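Local coordinates for putative trimethylamine methyltransferase (Rhizobium meliloti, PDB 4YYC), which probably acts as a methyltransferase of the trimethylamine methyltransferase family, at residues A[263-268]-A[306-311]; A[170-175]-A[409-414]; A[120-125]-A[226-231]. All coordinates share one frame; numbering follows the deposited sequence. Where two conformers were deposited one is given.

The three contacts are spread over one chain whose parallel strands and intervening helices fit the beta/alpha-barrel fold of the family. Contact 1 ties two successive barrel helices, contact 3 sets a loop against the end of an earlier one, and contact 2 lies on the opposite side of the chain's centre from contact 1, their centres 31 Å apart. Contacts 1 and 3, with centres 18 Å apart, touch: His266 ND1 lies 4.1 Å from Lys226 NZ, and both atoms bond to Glu235. Contacts 2 and 3 alternate along the sequence without touching, their nearest atoms about 7 Å apart. Contact 1 is nested within the span closed by contact 2.

Contact 1: residues A[263-268]-A[306-311]; sequences YARHNQ and LIRKGA
Where two helices end side by side, the backbones come nearest at Arg265 and Arg308, whose CA atoms are 5.9 Å apart. Ala264 points its CB toward the second segment, 3.8 Å from Ile307 CG2 and 3.9 Å from Ala311 CB. The carbonyl of the same residue faces the turn beyond the second helix, Ala264 O resting 3.5 Å from Arg308 CB. Packing is tightest one residue on, where Arg265 CG presses on Ile307 CG2 at 3.3 Å. CG of Arg265 stands beside its own backbone N (chi1 -76°), and from there the chain runs extended to NE, crossing Ile307 at about a right angle. Ile307 CD1 lies 4.1 Å above one face of the Arg265 guanidinium, toward the rim. In one of two conformers of Arg308, its NH1 comes within 3.9 Å of Arg265 NE, like charges with guanidinium planes 80° apart, and Arg265 CG lies over one face of the Arg308 group. Helices 254-265 and 286-307 are successive outer helices of the beta/alpha barrel, joined here at the ends that lead into strands 269-277 and 313-322. After the second helix the chain makes a type II beta turn, closed by Ala311 N to Arg308 O at 3.0 Å, with Gly310 at positive phi (90°). The charged tip of Arg265 forms a salt bridge through NH2 with Glu82. An alanine in place of Arg265 would probably leave Glu82 without this positive mate and open a gap beside Ile307 CG2 and CD1. Ile307 also packs on Leu86 of helix 81-90.

Contact 2: residues A[170-175]-A[409-414]; sequences MAPSMH and IDQDQL
Gln411 sets its CG between the backbone N and the carbonyl carbon, the crowded position (chi1 68°), and bends again at chi2 (79°), which turns CD toward Pro172 in the loop 170-175. OE1 rests 3.6 Å from Ala171 CB and 3.8 Å from Pro172 CD, in contact with carbon on that side. No direct hydrogen bond joins the segments; one water takes that part. It accepts from Ser173 N at 2.9 Å and donates both to Gln411 O and to Gln411 OE1, each at 2.8 Å. With NE2 bonded to Met408 O one turn earlier, the amide is held at both its oxygen and its nitrogen, which fixes its rotation. The loop follows helix 158-170 and folds into a type I beta turn from Ala171 to Met174, whose Ser173 N points at the flank of helix 404-420. That helix also reaches the dimer interface, where Gln413 bonds to Asn376 of the second subunit. At Leu414, one turn along from Gln411, the carbonyl O lies 3.8 Å from Ser173 CB, while Ser173 OG and His175 NE2 both bond to Gln418 OE1. Met174, deposited as selenomethionine, holds CG anti to its backbone N (chi1 -171°) and is bent at chi2 and chi3. Its terminal CE meets Leu414 CD1 at 3.7 Å, the two side chains crossing obliquely.

Contact 3: residues A[120-125]-A[226-231]; sequences HARNPE and KILFGD
Phe229 meets the chain at Ala121 and Arg122 with the rim of its ring against main-chain atoms: CE1 lies 3.7 Å from Ala121 C, which sits at the edge in the ring plane, and CZ lies 3.6 Å from Arg122 N, which approaches obliquely. CZ also touches Arg122 CB at 4.0 Å. One residue earlier in the helix, both methyl groups of Leu228 face the aliphatic part of Arg122. CD1 is 4.0 Å and CD2 4.1 Å from Arg122 CD, the two side chains crossing at about a right angle. Arg122 turns CG between its backbone N and carbonyl carbon (chi1 70°), after which the chain runs extended to NE. Its guanidinium end leads away from helix 215-229: NE donates to Ser204 O and NH1 to Tyr500 O. The contact joins the loop between strands 116-119 and 128-131 to the C-terminal end of helix 215-229, one of the barrel's outer helices. Gly230, at positive phi (103°), ends this helix with a bond from its N to Lys226 O and is the N-cap of helix 231-236. Within the loop, Asn123 OD1 accepts from Glu125 N, which lies above the carbonyl plane, in an Asx turn. With no hydrogen bond or salt bridge between the segments, the join rests on ring, methyl and methylene contacts; the guanidinium nitrogens have their partners outside it, and those bonds probably hold the arginine chain in place against Leu228.

Contact 1: residues A[263-268]-A[306-311]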
ATOM      1  N   TYR A 263      30.526  18.637   3.457  1.00 17.69           N
ATOM      2  CA  TYR A 263      29.747  18.105   4.543  1.00 17.54           C
ATOM      3  C   TYR A 263      30.453  17.027   5.346  1.00 18.04           C
ATOM      4  O   TYR A 263      30.431  17.080   6.595  1.00 18.23           O
ATOM      5  CB  TYR A 263      28.397  17.627   4.020  1.00 16.89           C
ATOM      6  CG  TYR A 263      27.509  18.808   3.618  1.00 16.53           C
ATOM      7  CD1 TYR A 263      27.225  19.800   4.538  1.00 16.85           C
ATOM      8  CD2 TYR A 263      26.974  18.935   2.341  1.00 16.12           C
ATOM      9  CE1 TYR A 263      26.400  20.866   4.224  1.00 16.55           C
ATOM     10  CE2 TYR A 263      26.166  20.022   2.029  1.00 16.12           C
ATOM     11  CZ  TYR A 263      25.887  20.959   2.977  1.00 16.29           C
ATOM     12  OH  TYR A 263      25.077  22.014   2.640  1.00 16.44           O
ATOM     13  N   ALA A 264      31.150  16.107   4.667  1.00 18.16           N
ATOM     14  CA  ALA A 264      31.902  15.083   5.399  1.00 19.07           C
ATOM     15  C   ALA A 264      33.010  15.683   6.259  1.00 20.29           C
ATOM     16  O   ALA A 264      33.276  15.164   7.324  1.00 22.15           O
ATOM     17  CB  ALA A 264      32.431  14.017   4.457  1.00 18.83           C
ATOM     18  N   ARG A 265      33.635  16.784   5.854  1.00 20.29           N
ATOM     19  CA  ARG A 265      34.634  17.399   6.704  1.00 21.38           C
ATOM     20  C   ARG A 265      34.083  18.077   7.935  1.00 21.69           C
ATOM     21  O   ARG A 265      34.829  18.285   8.896  1.00 22.59           O
ATOM     22  CB  ARG A 265      35.445  18.402   5.905  1.00 22.61           C
ATOM     23  CG  ARG A 265      36.463  17.761   4.998  1.00 24.02           C
ATOM     24  CD  ARG A 265      37.545  18.757   4.640  1.00 25.55           C
ATOM     25  NE  ARG A 265      38.582  18.118   3.845  1.00 26.62           N
ATOM     26  CZ  ARG A 265      38.649  18.122   2.513  1.00 26.22           C
ATOM     27  NH1 ARG A 265      37.743  18.724   1.764  1.00 26.29           N
ATOM     28  NH2 ARG A 265      39.682  17.502   1.930  1.00 27.21           N
ATOM     29  N   HIS A 266      32.788  18.415   7.924  1.00 21.12           N
ATOM     30  CA  HIS A 266      32.141  19.053   9.058  1.00 21.47           C
ATOM     31  C   HIS A 266      31.123  18.167   9.795  1.00 20.77           C
ATOM     32  O   HIS A 266      30.286  18.687  10.493  1.00 20.70           O
ATOM     33  CB  HIS A 266      31.470  20.334   8.553  1.00 21.87           C
ATOM     34  CG  HIS A 266      32.448  21.325   8.031  1.00 23.15           C
ATOM     35  ND1 HIS A 266      33.283  22.029   8.854  1.00 24.49           N
ATOM     36  CD2 HIS A 266      32.755  21.687   6.765  1.00 24.11           C
ATOM     37  CE1 HIS A 266      34.090  22.782   8.123  1.00 25.37           C
ATOM     38  NE2 HIS A 266      33.762  22.626   6.850  1.00 25.58           N
ATOM     39  N   ASN A 267      31.263  16.840   9.669  1.00 20.77           N
ATOM     40  CA  ASN A 267      30.459  15.908  10.483  0.50 20.95           C
ATOM     41  C   ASN A 267      28.996  15.967  10.090  1.00 20.00           C
ATOM     42  O   ASN A 267      28.137  15.640  10.926  1.00 19.82           O
ATOM     43  CB  ASN A 267      30.583  16.226  12.004  0.50 22.07           C
ATOM     44  CG  ASN A 267      30.354  15.024  12.922  0.50 23.11           C
ATOM     45  OD1 ASN A 267      29.261  14.422  12.988  0.50 24.03           O
ATOM     46  ND2 ASN A 267      31.366  14.713  13.668  0.50 24.08           N
ATOM     47  N   GLN A 268      28.695  16.423   8.859  1.00 18.94           N
ATOM     48  CA  GLN A 268      27.317  16.488   8.403  1.00 18.50           C
ATOM     49  C   GLN A 268      27.031  15.302   7.482  1.00 18.57           C
ATOM     50  O   GLN A 268      27.954  14.693   6.948  1.00 19.90           O
ATOM     51  CB  GLN A 268      27.042  17.796   7.707  1.00 18.13           C
ATOM     52  CG  GLN A 268      27.382  18.999   8.561  1.00 18.25           C
ATOM     53  CD  GLN A 268      26.690  18.948   9.884  1.00 18.35           C
ATOM     54  OE1 GLN A 268      25.443  18.912   9.927  1.00 18.44           O
ATOM     55  NE2 GLN A 268      27.461  18.902  10.990  1.00 18.58           N
ATOM     56  N   LEU A 306      36.806   8.408   3.331  1.00 20.25           N
ATOM     57  CA  LEU A 306      38.129   8.880   2.912  1.00 21.20           C
ATOM     58  C   LEU A 306      38.360  10.335   3.247  1.00 21.61           C
ATOM     59  O   LEU A 306      39.523  10.774   3.431  1.00 22.90           O
ATOM     60  CB  LEU A 306      38.397   8.593   1.439  1.00 21.66           C
ATOM     61  CG  LEU A 306      38.400   7.124   1.010  1.00 21.93           C
ATOM     62  CD1 LEU A 306      38.603   7.073  -0.484  1.00 22.33           C
ATOM     63  CD2 LEU A 306      39.446   6.330   1.723  1.00 22.88           C
ATOM     64  N   ILE A 307      37.291  11.111   3.268  1.00 21.26           N
ATOM     65  CA  ILE A 307      37.350  12.502   3.697  1.00 21.71           C
ATOM     66  C   ILE A 307      37.432  12.578   5.213  1.00 22.76           C
ATOM     67  O   ILE A 307      38.332  13.257   5.702  1.00 23.87           O
ATOM     68  CB  ILE A 307      36.164  13.308   3.160  1.00 21.17           C
ATOM     69  CG1 ILE A 307      36.206  13.346   1.617  1.00 21.29           C
ATOM     70  CG2 ILE A 307      36.113  14.712   3.775  1.00 20.78           C
ATOM     71  CD1 ILE A 307      37.291  14.226   1.023  1.00 22.16           C
ATOM     72  N   ARG A 308      36.526  11.923   5.951  1.00 22.00           N
ATOM     73  CA  ARG A 308      36.605  11.848   7.421  0.50 22.68           C
ATOM     74  C   ARG A 308      36.020  10.550   7.915  1.00 22.95           C
ATOM     75  O   ARG A 308      34.833  10.243   7.693  1.00 22.37           O
ATOM     76  CB  ARG A 308      35.857  12.990   8.078  0.50 22.48           C
ATOM     77  CG  ARG A 308      36.576  14.305   8.051  0.50 22.70           C
ATOM     78  CD  ARG A 308      37.998  14.252   8.573  0.50 23.40           C
ATOM     79  NE  ARG A 308      38.553  15.587   8.499  0.50 23.34           N
ATOM     80  CZ  ARG A 308      39.250  16.093   7.492  0.50 23.60           C
ATOM     81  NH1 ARG A 308      39.528  15.385   6.418  0.50 23.61           N
ATOM     82  NH2 ARG A 308      39.707  17.326   7.590  0.50 23.64           N
ATOM     83  N   LYS A 309      36.840   9.741   8.572  1.00 23.37           N
ATOM     84  CA  LYS A 309      36.364   8.526   9.194  1.00 23.97           C
ATOM     85  C   LYS A 309      35.277   8.894  10.187  1.00 23.39           C
ATOM     86  O   LYS A 309      35.437   9.829  10.979  1.00 24.50           O
ATOM     87  CB  LYS A 309      37.510   7.817   9.911  1.00 25.59           C
ATOM     88  CG  LYS A 309      38.451   7.098   8.972  1.00 27.29           C
ATOM     89  CD  LYS A 309      39.649   6.502   9.700  1.00 29.83           C
ATOM     90  CE  LYS A 309      40.635   5.951   8.676  1.00 31.45           C
ATOM     91  NZ  LYS A 309      41.701   5.168   9.335  1.00 34.71           N
ATOM     92  N   GLY A 310      34.149   8.187  10.102  1.00 22.15           N
ATOM     93  CA  GLY A 310      33.041   8.450  10.962  1.00 21.96           C
ATOM     94  C   GLY A 310      32.055   9.462  10.444  1.00 21.43           C
ATOM     95  O   GLY A 310      31.001   9.647  11.055  1.00 21.02           O
ATOM     96  N   ALA A 311      32.315  10.082   9.295  1.00 21.15           N
ATOM     97  CA  ALA A 311      31.324  11.018   8.763  1.00 20.33           C
ATOM     98  C   ALA A 311      29.995  10.281   8.545  1.00 19.71           C
ATOM     99  O   ALA A 311      30.015   9.172   8.034  1.00 19.33           O
ATOM    100  CB  ALA A 311      31.778  11.607   7.451  1.00 20.55           C
TER

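Contact 2: residues A[170-175]-A[409-414]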
HETATM    1  N   MSE A 170       3.885  22.433  10.656  1.00 16.45           N
HETATM    2  CA  MSE A 170       2.595  22.139  11.252  1.00 17.28           C
HETATM    3  C   MSE A 170       2.176  20.692  11.107  1.00 16.74           C
HETATM    4  O   MSE A 170       1.480  20.186  11.989  1.00 17.80           O
HETATM    5  CB  MSE A 170       1.532  23.041  10.674  1.00 17.99           C
HETATM    6  CG  MSE A 170       1.752  24.470  11.116  1.00 19.44           C
HETATM    7 SE   MSE A 170       0.383  25.709  10.427  1.00 21.02          SE
HETATM    8  CE  MSE A 170       0.929  25.901   8.587  1.00 21.48           C
ATOM      9  N   ALA A 171       2.530  20.019  10.020  1.00 15.89           N
ATOM     10  CA  ALA A 171       2.095  18.627   9.752  1.00 15.79           C
ATOM     11  C   ALA A 171       2.610  17.735  10.905  1.00 16.14           C
ATOM     12  O   ALA A 171       3.825  17.633  11.108  1.00 15.83           O
ATOM     13  CB  ALA A 171       2.665  18.141   8.463  1.00 15.58           C
ATOM     14  N   PRO A 172       1.707  17.035  11.619  1.00 16.73           N
ATOM     15  CA  PRO A 172       2.187  16.389  12.848  1.00 17.37           C
ATOM     16  C   PRO A 172       3.169  15.232  12.617  1.00 16.86           C
ATOM     17  O   PRO A 172       4.018  14.984  13.473  1.00 17.48           O
ATOM     18  CB  PRO A 172       0.920  15.845  13.509  1.00 18.31           C
ATOM     19  CG  PRO A 172      -0.187  16.547  12.878  1.00 18.98           C
ATOM     20  CD  PRO A 172       0.246  17.164  11.588  1.00 17.49           C
ATOM     21  N   SER A 173       3.084  14.539  11.485  1.00 16.27           N
ATOM     22  CA  SER A 173       4.005  13.430  11.222  1.00 16.27           C
ATOM     23  C   SER A 173       5.070  13.776  10.213  1.00 16.24           C
ATOM     24  O   SER A 173       5.770  12.893   9.735  1.00 16.30           O
ATOM     25  CB  SER A 173       3.264  12.120  10.859  1.00 16.47           C
ATOM     26  OG  SER A 173       2.615  11.558  11.984  1.00 16.98           O
HETATM   27  N   MSE A 174       5.260  15.063   9.917  1.00 16.09           N
HETATM   28  CA  MSE A 174       6.419  15.496   9.098  1.00 16.28           C
HETATM   29  C   MSE A 174       7.524  15.751  10.076  1.00 16.93           C
HETATM   30  O   MSE A 174       7.475  16.716  10.834  1.00 19.98           O
HETATM   31  CB  MSE A 174       6.041  16.708   8.248  1.00 16.42           C
HETATM   32  CG  MSE A 174       7.094  17.084   7.234  1.00 16.91           C
HETATM   33 SE   MSE A 174       7.443  15.577   6.011  1.00 17.78          SE
HETATM   34  CE  MSE A 174       5.950  15.863   4.939  1.00 16.51           C
ATOM     35  N   HIS A 175       8.555  14.918  10.110  1.00 15.91           N
ATOM     36  CA  HIS A 175       9.549  15.032  11.167  1.00 16.14           C
ATOM     37  C   HIS A 175      10.682  15.977  10.813  1.00 16.57           C
ATOM     38  O   HIS A 175      11.329  16.486  11.719  1.00 18.32           O
ATOM     39  CB  HIS A 175      10.106  13.669  11.509  1.00 15.81           C
ATOM     40  CG  HIS A 175       9.017  12.649  11.721  1.00 15.58           C
ATOM     41  ND1 HIS A 175       8.805  11.608  10.854  1.00 15.43           N
ATOM     42  CD2 HIS A 175       8.063  12.542  12.677  1.00 16.17           C
ATOM     43  CE1 HIS A 175       7.774  10.892  11.269  1.00 15.56           C
ATOM     44  NE2 HIS A 175       7.302  11.448  12.371  1.00 15.84           N
ATOM     45  N   ILE A 409      -2.830  15.898   1.466  1.00 13.34           N
ATOM     46  CA  ILE A 409      -3.359  14.519   1.374  1.00 13.25           C
ATOM     47  C   ILE A 409      -2.279  13.528   1.829  1.00 13.00           C
ATOM     48  O   ILE A 409      -2.527  12.610   2.632  1.00 12.89           O
ATOM     49  CB  ILE A 409      -3.796  14.184  -0.070  1.00 13.00           C
ATOM     50  CG1 ILE A 409      -4.978  15.069  -0.485  1.00 13.13           C
ATOM     51  CG2 ILE A 409      -4.100  12.669  -0.235  1.00 13.28           C
ATOM     52  CD1 ILE A 409      -5.234  15.052  -1.988  1.00 13.14           C
ATOM     53  N   ASP A 410      -1.055  13.758   1.372  1.00 12.79           N
ATOM     54  CA  ASP A 410       0.035  12.858   1.704  1.00 13.01           C
ATOM     55  C   ASP A 410       0.375  12.913   3.197  1.00 13.14           C
ATOM     56  O   ASP A 410       0.645  11.874   3.816  1.00 12.99           O
ATOM     57  CB  ASP A 410       1.315  13.211   0.930  1.00 13.14           C
ATOM     58  CG  ASP A 410       1.234  12.977  -0.563  1.00 13.75           C
ATOM     59  OD1 ASP A 410       0.456  12.104  -1.005  1.00 15.08           O
ATOM     60  OD2 ASP A 410       2.076  13.602  -1.323  1.00 14.60           O
ATOM     61  N   GLN A 411       0.429  14.096   3.769  1.00 13.06           N
ATOM     62  CA  GLN A 411       0.799  14.180   5.187  1.00 13.68           C
ATOM     63  C   GLN A 411      -0.192  13.462   6.104  1.00 14.05           C
ATOM     64  O   GLN A 411       0.183  12.968   7.186  1.00 14.01           O
ATOM     65  CB  GLN A 411       1.113  15.628   5.633  1.00 14.28           C
ATOM     66  CG  GLN A 411      -0.032  16.582   5.657  1.00 14.78           C
ATOM     67  CD  GLN A 411      -0.927  16.465   6.854  1.00 15.36           C
ATOM     68  OE1 GLN A 411      -0.467  16.342   7.982  1.00 16.09           O
ATOM     69  NE2 GLN A 411      -2.226  16.474   6.623  1.00 16.35           N
ATOM     70  N   ASP A 412      -1.443  13.430   5.677  1.00 14.51           N
ATOM     71  CA  ASP A 412      -2.473  12.668   6.372  1.00 15.90           C
ATOM     72  C   ASP A 412      -2.133  11.168   6.348  1.00 15.23           C
ATOM     73  O   ASP A 412      -2.156  10.482   7.396  1.00 16.23           O
ATOM     74  CB  ASP A 412      -3.822  13.002   5.735  1.00 16.72           C
ATOM     75  CG  ASP A 412      -4.966  12.318   6.373  1.00 18.63           C
ATOM     76  OD1 ASP A 412      -4.928  12.059   7.609  1.00 21.19           O
ATOM     77  OD2 ASP A 412      -5.951  12.039   5.637  1.00 19.07           O
ATOM     78  N   GLN A 413      -1.718  10.681   5.184  1.00 14.38           N
ATOM     79  CA  GLN A 413      -1.247   9.319   5.064  1.00 14.47           C
ATOM     80  C   GLN A 413      -0.057   9.074   5.969  1.00 14.44           C
ATOM     81  O   GLN A 413       0.082   7.990   6.572  1.00 14.51           O
ATOM     82  CB  GLN A 413      -0.961   8.935   3.598  1.00 14.65           C
ATOM     83  CG  GLN A 413      -2.199   8.945   2.728  1.00 14.96           C
ATOM     84  CD  GLN A 413      -3.227   7.887   3.160  1.00 16.30           C
ATOM     85  OE1 GLN A 413      -2.884   6.707   3.303  1.00 17.25           O
ATOM     86  NE2 GLN A 413      -4.451   8.309   3.397  1.00 17.53           N
ATOM     87  N   LEU A 414       0.835  10.053   6.070  1.00 13.64           N
ATOM     88  CA  LEU A 414       1.990   9.872   6.946  1.00 13.79           C
ATOM     89  C   LEU A 414       1.563   9.627   8.383  1.00 14.26           C
ATOM     90  O   LEU A 414       2.226   8.867   9.100  1.00 14.42           O
ATOM     91  CB  LEU A 414       2.968  11.050   6.859  1.00 13.58           C
ATOM     92  CG  LEU A 414       3.534  11.365   5.471  1.00 13.27           C
ATOM     93  CD1 LEU A 414       4.426  12.586   5.617  1.00 13.45           C
ATOM     94  CD2 LEU A 414       4.288  10.189   4.863  1.00 13.16           C
TER
HETATM   95  O   HOH W   1       1.283  14.599   9.214  1.00 18.26           O

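Contact 3: residues A[120-125]-A[226-231]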
ATOM      1  N   HIS A 120      20.256  16.524  14.643  1.00 17.93           N
ATOM      2  CA  HIS A 120      19.890  17.483  15.662  1.00 18.79           C
ATOM      3  C   HIS A 120      19.065  18.612  15.065  1.00 18.48           C
ATOM      4  O   HIS A 120      19.358  19.088  13.962  1.00 18.39           O
ATOM      5  CB  HIS A 120      21.124  18.047  16.343  1.00 19.70           C
ATOM      6  CG  HIS A 120      21.857  17.011  17.149  1.00 20.40           C
ATOM      7  ND1 HIS A 120      21.712  16.889  18.513  1.00 21.71           N
ATOM      8  CD2 HIS A 120      22.677  16.004  16.769  1.00 20.53           C
ATOM      9  CE1 HIS A 120      22.426  15.862  18.939  1.00 21.87           C
ATOM     10  NE2 HIS A 120      23.014  15.301  17.901  1.00 21.43           N
ATOM     11  N   ALA A 121      18.084  19.053  15.817  1.00 18.74           N
ATOM     12  CA  ALA A 121      17.223  20.183  15.437  1.00 19.00           C
ATOM     13  C   ALA A 121      17.508  21.333  16.365  1.00 19.68           C
ATOM     14  O   ALA A 121      17.921  21.149  17.512  1.00 20.48           O
ATOM     15  CB  ALA A 121      15.759  19.772  15.558  1.00 18.65           C
ATOM     16  N   ARG A 122      17.213  22.540  15.921  1.00 20.08           N
ATOM     17  CA  ARG A 122      17.492  23.699  16.753  1.00 21.29           C
ATOM     18  C   ARG A 122      16.613  23.711  18.007  1.00 22.67           C
ATOM     19  O   ARG A 122      17.016  24.246  19.011  1.00 24.13           O
ATOM     20  CB  ARG A 122      17.363  24.986  15.957  1.00 21.12           C
ATOM     21  CG  ARG A 122      15.938  25.360  15.558  1.00 20.73           C
ATOM     22  CD  ARG A 122      15.967  26.623  14.721  1.00 20.63           C
ATOM     23  NE  ARG A 122      14.684  27.261  14.448  1.00 20.54           N
ATOM     24  CZ  ARG A 122      14.028  28.049  15.280  1.00 21.15           C
ATOM     25  NH1 ARG A 122      14.491  28.302  16.500  1.00 22.05           N
ATOM     26  NH2 ARG A 122      12.894  28.637  14.899  1.00 21.25           N
ATOM     27  N   ASN A 123      15.423  23.107  17.927  1.00 22.82           N
ATOM     28  CA  ASN A 123      14.650  22.737  19.096  1.00 24.15           C
ATOM     29  C   ASN A 123      14.963  21.263  19.366  1.00 23.96           C
ATOM     30  O   ASN A 123      14.525  20.416  18.615  1.00 22.64           O
ATOM     31  CB  ASN A 123      13.153  22.927  18.852  1.00 24.47           C
ATOM     32  CG  ASN A 123      12.281  22.361  19.954  1.00 25.85           C
ATOM     33  OD1 ASN A 123      12.758  21.823  20.957  1.00 25.98           O
ATOM     34  ND2 ASN A 123      10.966  22.537  19.796  1.00 26.35           N
ATOM     35  N   PRO A 124      15.708  20.954  20.453  1.00 25.11           N
ATOM     36  CA  PRO A 124      16.170  19.580  20.684  1.00 25.41           C
ATOM     37  C   PRO A 124      15.072  18.549  20.838  1.00 25.77           C
ATOM     38  O   PRO A 124      15.287  17.371  20.557  1.00 24.84           O
ATOM     39  CB  PRO A 124      16.972  19.695  21.983  1.00 26.52           C
ATOM     40  CG  PRO A 124      17.365  21.123  22.046  1.00 27.27           C
ATOM     41  CD  PRO A 124      16.198  21.866  21.490  1.00 26.71           C
ATOM     42  N   GLU A 125      13.881  18.985  21.198  1.00 27.30           N
ATOM     43  CA  GLU A 125      12.731  18.074  21.214  1.00 28.29           C
ATOM     44  C   GLU A 125      12.381  17.497  19.846  1.00 26.40           C
ATOM     45  O   GLU A 125      11.683  16.479  19.756  1.00 25.83           O
ATOM     46  CB  GLU A 125      11.509  18.764  21.770  1.00 31.39           C
ATOM     47  CG  GLU A 125      11.640  19.084  23.243  1.00 35.67           C
ATOM     48  CD  GLU A 125      12.026  17.858  24.080  1.00 38.07           C
ATOM     49  OE1 GLU A 125      11.203  16.917  24.132  1.00 40.44           O
ATOM     50  OE2 GLU A 125      13.160  17.823  24.646  1.00 43.03           O
ATOM     51  N   LYS A 226      26.594  26.960  12.014  1.00 21.65           N
ATOM     52  CA  LYS A 226      27.450  27.324  13.159  1.00 22.96           C
ATOM     53  C   LYS A 226      26.957  28.554  13.878  1.00 23.08           C
ATOM     54  O   LYS A 226      27.054  28.611  15.101  1.00 23.75           O
ATOM     55  CB  LYS A 226      28.901  27.484  12.748  1.00 23.60           C
ATOM     56  CG  LYS A 226      29.546  26.188  12.352  1.00 23.94           C
ATOM     57  CD  LYS A 226      31.039  26.293  12.040  1.00 25.13           C
ATOM     58  CE  LYS A 226      31.590  24.904  11.806  1.00 25.76           C
ATOM     59  NZ  LYS A 226      33.048  24.893  11.753  1.00 27.47           N
ATOM     60  N   ILE A 227      26.428  29.539  13.151  1.00 22.58           N
ATOM     61  CA  ILE A 227      25.760  30.684  13.779  1.00 23.06           C
ATOM     62  C   ILE A 227      24.581  30.221  14.663  1.00 23.12           C
ATOM     63  O   ILE A 227      24.387  30.723  15.769  1.00 23.81           O
ATOM     64  CB  ILE A 227      25.282  31.704  12.716  1.00 22.81           C
ATOM     65  CG1 ILE A 227      26.496  32.407  12.104  1.00 23.39           C
ATOM     66  CG2 ILE A 227      24.340  32.740  13.327  1.00 23.42           C
ATOM     67  CD1 ILE A 227      26.319  33.041  10.744  1.00 23.18           C
ATOM     68  N   LEU A 228      23.826  29.267  14.164  1.00 22.02           N
ATOM     69  CA  LEU A 228      22.616  28.777  14.833  1.00 21.86           C
ATOM     70  C   LEU A 228      22.898  27.898  16.060  1.00 22.36           C
ATOM     71  O   LEU A 228      22.306  28.094  17.114  1.00 22.70           O
ATOM     72  CB  LEU A 228      21.777  28.021  13.817  1.00 21.28           C
ATOM     73  CG  LEU A 228      20.520  27.379  14.338  1.00 20.94           C
ATOM     74  CD1 LEU A 228      19.592  28.382  15.010  1.00 21.66           C
ATOM     75  CD2 LEU A 228      19.817  26.709  13.186  1.00 20.33           C
ATOM     76  N   PHE A 229      23.795  26.928  15.901  1.00 22.02           N
ATOM     77  CA  PHE A 229      24.043  25.869  16.902  1.00 22.61           C
ATOM     78  C   PHE A 229      25.361  26.042  17.677  1.00 23.69           C
ATOM     79  O   PHE A 229      25.549  25.406  18.734  1.00 24.64           O
ATOM     80  CB  PHE A 229      24.175  24.537  16.178  1.00 21.92           C
ATOM     81  CG  PHE A 229      22.896  23.987  15.644  1.00 21.41           C
ATOM     82  CD1 PHE A 229      22.068  23.232  16.449  1.00 21.60           C
ATOM     83  CD2 PHE A 229      22.542  24.161  14.306  1.00 20.84           C
ATOM     84  CE1 PHE A 229      20.904  22.661  15.963  1.00 21.10           C
ATOM     85  CE2 PHE A 229      21.352  23.618  13.809  1.00 20.31           C
ATOM     86  CZ  PHE A 229      20.536  22.876  14.635  1.00 20.57           C
ATOM     87  N   GLY A 230      26.288  26.845  17.161  1.00 24.20           N
ATOM     88  CA  GLY A 230      27.651  26.910  17.707  1.00 24.81           C
ATOM     89  C   GLY A 230      28.678  26.170  16.867  1.00 24.94           C
ATOM     90  O   GLY A 230      28.368  25.124  16.261  1.00 24.25           O
ATOM     91  N   ASP A 231      29.890  26.714  16.813  1.00 25.76           N
ATOM     92  CA  ASP A 231      30.940  26.160  15.964  0.50 26.34           C
ATOM     93  C   ASP A 231      31.301  24.731  16.379  1.00 26.24           C
ATOM     94  O   ASP A 231      31.278  23.826  15.543  1.00 26.40           O
ATOM     95  CB  ASP A 231      32.196  27.065  15.955  0.50 27.49           C
ATOM     96  CG  ASP A 231      33.218  26.657  14.875  0.50 28.08           C
ATOM     97  OD1 ASP A 231      33.570  25.471  14.787  0.50 28.46           O
ATOM     98  OD2 ASP A 231      33.671  27.518  14.083  0.50 29.79           O
TER